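Local coordinates for protein 4-hydroxyphenylpyruvate dioxygenase (Pseudomonas putida, PDB 5HMQ) that converts 3-dehydroshikimate to protocatechuate with the help of a divalent metal ion, in a homodimer whose subunits fuse a TIM-barrel dehydratase to a dioxygenase-like domain, at residues M3-A8 and S262-E267; V305-G310 and L345-Y350. All coordinates share one frame; numbering follows the deposited sequence.

Contact 1. Residues M3-A8 and S262-E267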
loop_
_atom_site.group_PDB
_atom_site.type_symbol
_atom_site.label_atom_id
_atom_site.label_comp_id
_atom_site.label_asym_id
_atom_site.label_seq_id
_atom_site.Cartn_x
_atom_site.Cartn_y
_atom_site.Cartn_z
HETATM N N MSE C 3 -7.371 18.797 -24.760
HETATM C CA MSE C 3 -6.000 18.410 -25.060
HETATM C C MSE C 3 -5.827 16.899 -24.993
HETATM O O MSE C 3 -6.611 16.199 -24.353
HETATM C CB MSE C 3 -5.025 19.081 -24.099
HETATM C CG MSE C 3 -4.563 20.449 -24.535
HETATM SE SE MSE C 3 -3.723 21.362 -23.048
HETATM C CE MSE C 3 -2.187 22.083 -23.955
ATOM N N GLN C 4 -4.792 16.406 -25.668
ATOM C CA GLN C 4 -4.437 14.993 -25.611
ATOM C C GLN C 4 -3.857 14.685 -24.235
ATOM O O GLN C 4 -2.740 15.105 -23.918
ATOM C CB GLN C 4 -3.434 14.667 -26.712
ATOM C CG GLN C 4 -3.492 13.243 -27.214
ATOM C CD GLN C 4 -2.450 12.964 -28.280
ATOM O OE1 GLN C 4 -1.417 13.633 -28.343
ATOM N NE2 GLN C 4 -2.718 11.975 -29.126
ATOM N N ARG C 5 -4.614 13.968 -23.409
ATOM C CA ARG C 5 -4.194 13.656 -22.051
ATOM C C ARG C 5 -3.409 12.352 -22.052
ATOM O O ARG C 5 -3.917 11.318 -22.495
ATOM C CB ARG C 5 -5.406 13.565 -21.123
ATOM C CG ARG C 5 -6.204 14.855 -21.067
ATOM C CD ARG C 5 -7.360 14.757 -20.097
ATOM N NE ARG C 5 -8.242 15.916 -20.195
ATOM C CZ ARG C 5 -9.482 15.865 -20.671
ATOM N NH1 ARG C 5 -9.987 14.708 -21.077
ATOM N NH2 ARG C 5 -10.221 16.963 -20.729
ATOM N N SER C 6 -2.180 12.397 -21.555
ATOM C CA SER C 6 -1.325 11.220 -21.526
ATOM C C SER C 6 -0.749 11.051 -20.123
ATOM O O SER C 6 -0.890 11.918 -19.252
ATOM C CB SER C 6 -0.195 11.323 -22.572
ATOM O OG SER C 6 0.507 12.544 -22.456
ATOM N N ILE C 7 -0.114 9.907 -19.897
ATOM C CA ILE C 7 0.572 9.628 -18.641
ATOM C C ILE C 7 1.751 8.712 -18.934
ATOM O O ILE C 7 1.649 7.790 -19.749
ATOM C CB ILE C 7 -0.392 9.014 -17.599
ATOM C CG1 ILE C 7 0.360 8.646 -16.310
ATOM C CG2 ILE C 7 -1.121 7.814 -18.175
ATOM C CD1 ILE C 7 -0.559 8.201 -15.184
ATOM N N ALA C 8 2.882 8.982 -18.286
ATOM C CA ALA C 8 4.059 8.138 -18.466
ATOM C C ALA C 8 3.870 6.802 -17.753
ATOM O O ALA C 8 3.306 6.737 -16.657
ATOM C CB ALA C 8 5.313 8.840 -17.948
ATOM N N SER C 262 -6.965 13.842 -11.712
ATOM C CA SER C 262 -6.128 14.988 -11.368
ATOM C C SER C 262 -5.952 15.937 -12.549
ATOM O O SER C 262 -5.842 17.153 -12.351
ATOM C CB SER C 262 -4.764 14.515 -10.864
ATOM O OG SER C 262 -3.926 14.123 -11.938
ATOM N N LEU C 263 -5.927 15.407 -13.774
ATOM C CA LEU C 263 -5.832 16.270 -14.947
ATOM C C LEU C 263 -7.123 17.048 -15.165
ATOM O O LEU C 263 -7.089 18.221 -15.553
ATOM C CB LEU C 263 -5.480 15.446 -16.187
ATOM C CG LEU C 263 -4.011 15.035 -16.308
ATOM C CD1 LEU C 263 -3.770 14.235 -17.579
ATOM C CD2 LEU C 263 -3.114 16.264 -16.265
ATOM N N LEU C 264 -8.271 16.403 -14.943
ATOM C CA LEU C 264 -9.545 17.110 -15.024
ATOM C C LEU C 264 -9.603 18.242 -14.005
ATOM O O LEU C 264 -10.019 19.362 -14.322
ATOM C CB LEU C 264 -10.700 16.131 -14.812
ATOM C CG LEU C 264 -10.817 15.003 -15.841
ATOM C CD1 LEU C 264 -12.028 14.132 -15.547
ATOM C CD2 LEU C 264 -10.854 15.540 -17.268
ATOM N N TYR C 265 -9.185 17.959 -12.769
ATOM C CA TYR C 265 -9.169 18.984 -11.729
ATOM C C TYR C 265 -8.167 20.084 -12.058
ATOM O O TYR C 265 -8.442 21.269 -11.837
ATOM C CB TYR C 265 -8.849 18.336 -10.380
ATOM C CG TYR C 265 -8.837 19.281 -9.199
ATOM C CD1 TYR C 265 -10.002 19.898 -8.762
ATOM C CD2 TYR C 265 -7.660 19.538 -8.506
ATOM C CE1 TYR C 265 -9.992 20.755 -7.673
ATOM C CE2 TYR C 265 -7.641 20.393 -7.419
ATOM C CZ TYR C 265 -8.808 20.999 -7.007
ATOM O OH TYR C 265 -8.789 21.849 -5.924
ATOM N N LEU C 266 -7.003 19.708 -12.595
ATOM C CA LEU C 266 -6.012 20.701 -12.999
ATOM C C LEU C 266 -6.554 21.625 -14.079
ATOM O O LEU C 266 -6.317 22.839 -14.044
ATOM C CB LEU C 266 -4.745 20.003 -13.490
ATOM C CG LEU C 266 -3.730 20.894 -14.208
ATOM C CD1 LEU C 266 -3.213 21.992 -13.293
ATOM C CD2 LEU C 266 -2.581 20.068 -14.762
ATOM N N GLU C 267 -7.276 21.069 -15.054
ATOM C CA GLU C 267 -7.805 21.889 -16.139
ATOM C C GLU C 267 -8.799 22.924 -15.622
ATOM O O GLU C 267 -8.756 24.089 -16.033
ATOM C CB GLU C 267 -8.462 21.001 -17.194
ATOM C CG GLU C 267 -7.477 20.227 -18.052
ATOM C CD GLU C 267 -8.162 19.396 -19.115
ATOM O OE1 GLU C 267 -9.373 19.605 -19.345
ATOM O OE2 GLU C 267 -7.489 18.538 -19.723
HETATM O O HOH W 1 -7.616 19.657 -22.228
#
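Arg5 reaches from the chain just ahead of strand 6-8 to helix 252-276 and takes hold of Glu267. Its CG stands beside the backbone N (chi1 -60°), the chain runs extended to NE, and a turn of 111° about chi4 then sets the guanidinium so that its NE side meets the carboxylate. Two nitrogens grip, one to each oxygen: NE of Arg5 lies 2.8 Å from OE2 of Glu267, and NH2 of Arg5 is 3.1 Å from OE1 of Glu267, both bonds nearly straight. The planes are tilted by 33°. OE1 receives NH2 on its syn lone pair, whereas OE2 is met from above the carboxylate plane, although both oxygens stay close to the plane of the guanidinium. Extended beyond CG, Glu267 carries its carboxylate out to the arginine.

Leu264 crosses Arg5 at about a right angle and sets CD2 over the middle of one guanidinium face, 3.7 Å from CZ of Arg5. One turn of helix before Glu267, Leu263 brings CD1 to within 4.0 Å of CB of Arg5, so aliphatic carbon lines the root of the side chain too. The buried carboxylate has further partners: OE1 accepts from the backbone N of Phe287, and a water held by the N of Met3 donates a weak bond to OE2. Such a cluster of donors probably keeps Glu267 ionised.

Leu263 also packs on Leu238 and Leu240. This is where a TIM barrel closes: the helix after the eighth strand packs outside strand 238-240 and the start of the first strand.

Contact 2. Residues V305-G310 and L345-Y350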
loop_
_atom_site.group_PDB
_atom_site.type_symbol
_atom_site.label_atom_id
_atom_site.label_comp_id
_atom_site.label_asym_id
_atom_site.label_seq_id
_atom_site.Cartn_x
_atom_site.Cartn_y
_atom_site.Cartn_z
ATOM N N VAL C 305 -23.461 -0.589 13.443
ATOM C CA VAL C 305 -23.346 -1.271 14.727
ATOM C C VAL C 305 -24.314 -2.447 14.739
ATOM O O VAL C 305 -25.195 -2.564 13.886
ATOM C CB VAL C 305 -23.655 -0.332 15.918
ATOM C CG1 VAL C 305 -22.544 0.686 16.126
ATOM C CG2 VAL C 305 -24.990 0.370 15.700
ATOM N N ASP C 306 -24.148 -3.324 15.724
ATOM C CA ASP C 306 -25.164 -4.302 16.070
ATOM C C ASP C 306 -25.906 -3.809 17.312
ATOM O O ASP C 306 -25.662 -2.705 17.805
ATOM C CB ASP C 306 -24.544 -5.694 16.254
ATOM C CG ASP C 306 -23.548 -5.767 17.404
ATOM O OD1 ASP C 306 -23.420 -4.794 18.175
ATOM O OD2 ASP C 306 -22.879 -6.817 17.530
ATOM N N GLU C 307 -26.826 -4.627 17.821
ATOM C CA GLU C 307 -27.664 -4.162 18.921
ATOM C C GLU C 307 -26.861 -4.006 20.208
ATOM O O GLU C 307 -27.115 -3.087 20.994
ATOM C CB GLU C 307 -28.836 -5.118 19.133
ATOM C CG GLU C 307 -30.166 -4.414 19.377
ATOM C CD GLU C 307 -30.751 -3.811 18.108
ATOM O OE1 GLU C 307 -31.192 -2.642 18.150
ATOM O OE2 GLU C 307 -30.761 -4.509 17.073
ATOM N N ALA C 308 -25.871 -4.870 20.430
ATOM C CA ALA C 308 -25.074 -4.795 21.651
ATOM C C ALA C 308 -24.173 -3.567 21.641
ATOM O O ALA C 308 -24.226 -2.737 22.555
ATOM C CB ALA C 308 -24.250 -6.074 21.821
ATOM N N VAL C 309 -23.328 -3.438 20.614
ATOM C CA VAL C 309 -22.429 -2.291 20.544
ATOM C C VAL C 309 -23.208 -1.010 20.278
ATOM O O VAL C 309 -22.826 0.066 20.755
ATOM C CB VAL C 309 -21.341 -2.524 19.477
ATOM C CG1 VAL C 309 -20.265 -1.454 19.571
ATOM C CG2 VAL C 309 -20.730 -3.908 19.631
ATOM N N GLY C 310 -24.314 -1.098 19.534
ATOM C CA GLY C 310 -25.103 0.093 19.262
ATOM C C GLY C 310 -25.719 0.678 20.516
ATOM O O GLY C 310 -25.788 1.900 20.674
ATOM N N LEU C 345 -27.835 5.623 14.600
ATOM C CA LEU C 345 -27.265 4.329 14.964
ATOM C C LEU C 345 -27.988 3.246 14.169
ATOM O O LEU C 345 -29.154 2.943 14.438
ATOM C CB LEU C 345 -27.376 4.083 16.466
ATOM C CG LEU C 345 -26.718 5.107 17.396
ATOM C CD1 LEU C 345 -26.802 4.643 18.842
ATOM C CD2 LEU C 345 -25.270 5.352 16.993
ATOM N N ASN C 346 -27.296 2.675 13.186
ATOM C CA ASN C 346 -27.886 1.727 12.244
ATOM C C ASN C 346 -27.503 0.317 12.682
ATOM O O ASN C 346 -26.362 -0.116 12.501
ATOM C CB ASN C 346 -27.415 2.037 10.826
ATOM C CG ASN C 346 -28.059 1.147 9.777
ATOM O OD1 ASN C 346 -28.869 0.276 10.090
ATOM N ND2 ASN C 346 -27.712 1.382 8.517
ATOM N N ALA C 347 -28.462 -0.397 13.272
ATOM C CA ALA C 347 -28.272 -1.782 13.682
ATOM C C ALA C 347 -29.113 -2.754 12.864
ATOM O O ALA C 347 -29.244 -3.921 13.248
ATOM C CB ALA C 347 -28.585 -1.942 15.172
ATOM N N GLU C 348 -29.687 -2.301 11.757
ATOM C CA GLU C 348 -30.509 -3.162 10.914
ATOM C C GLU C 348 -29.640 -4.208 10.225
ATOM O O GLU C 348 -28.702 -3.844 9.506
ATOM C CB GLU C 348 -31.260 -2.328 9.880
ATOM C CG GLU C 348 -32.133 -3.131 8.923
ATOM C CD GLU C 348 -33.421 -3.635 9.558
ATOM O OE1 GLU C 348 -33.594 -3.486 10.787
ATOM O OE2 GLU C 348 -34.269 -4.178 8.819
ATOM N N PRO C 349 -29.907 -5.495 10.409
ATOM C CA PRO C 349 -29.086 -6.527 9.769
ATOM C C PRO C 349 -29.448 -6.713 8.300
ATOM O O PRO C 349 -30.477 -6.240 7.813
ATOM C CB PRO C 349 -29.410 -7.782 10.585
ATOM C CG PRO C 349 -30.813 -7.563 11.039
ATOM C CD PRO C 349 -30.956 -6.076 11.266
ATOM N N TYR C 350 -28.563 -7.426 7.599
ATOM C CA TYR C 350 -28.747 -7.816 6.200
ATOM C C TYR C 350 -28.957 -6.580 5.328
ATOM O O TYR C 350 -29.985 -6.413 4.667
ATOM C CB TYR C 350 -29.921 -8.786 6.050
ATOM C CG TYR C 350 -30.098 -9.721 7.215
ATOM C CD1 TYR C 350 -31.313 -9.791 7.879
ATOM C CD2 TYR C 350 -29.039 -10.475 7.704
ATOM C CE1 TYR C 350 -31.487 -10.617 8.959
ATOM C CE2 TYR C 350 -29.203 -11.307 8.790
ATOM C CZ TYR C 350 -30.431 -11.373 9.413
ATOM O OH TYR C 350 -30.605 -12.198 10.496
HETATM O O HOH W 2 -29.166 -5.978 15.369
#
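Strand 341-346 runs out where the chain at Val305 turns into helix 307-319, and the backbones come close at Asp306 and Ala347, whose CA atoms are 4.7 Å apart. One hydrogen bond joins them: N of Val305 donates to O of Asn346 over 3.1 Å, approaching from above the carbonyl plane. The carbonyl of Val305 lies beside that of Asn346 and finds a CA-H...O contact instead, its O 3.2 Å from CA of Ala347. The first helical turn curls back beside the strand, bringing CA of Gly310 to 6.4 Å from CA of Leu345. Asp306 is the N-cap, its OD1 taking the N-H of Val309 nearly along the C-O axis, while OD1 of Asn346 accepts from N of Glu348 in an Asx turn.

Val305 places CG2 in the crowded position between its own N and carbonyl carbon, 4.3 Å from CB of Ala347. Leu345 sends CD1 alongside the first helical turn, 3.5 Å from O of Gly310, and packs on Leu313 and Leu317. Glu307 bends at chi2 (75°), folding its carboxylate over the methyl of Ala347, OE2 3.9 Å from CB of Ala347. A water donates to both this OE2 and O of Ala347.

Asn346 ND2 is taken by Glu302 on strand 295-304, so this amide serves turn and sheet. Two carboxylates, of Glu307 and Glu332, lie close together at the exposed side, and repulsion may raise a pKa there. The chemistry implies apolar side chains held in register by one backbone hydrogen bond and a CA-H...O contact, with acidic groups at the wetter edge.

How the contacts relate
The contacts sit on opposite sides of the chain's centre, their own centres about 43 Å apart, and share no element. Contact 1 is buried in the dehydratase barrel and joins pieces distant in sequence, the first strand and the barrel's last helix. Contact 2 is partly buried, tying a helix start to a strand end within the first VOC module of the dioxygenase-like half. Their chemistry follows: a buried pair of opposite charges packed against leucines in the first, one backbone hydrogen bond and apolar packing, with like-charged carboxylates at a hydrated edge, in the second. Ser6 lies near the catalytic metal site, whereas contact 2 is remote from both metals, though Tyr350 reaches Arg82 of the second subunit.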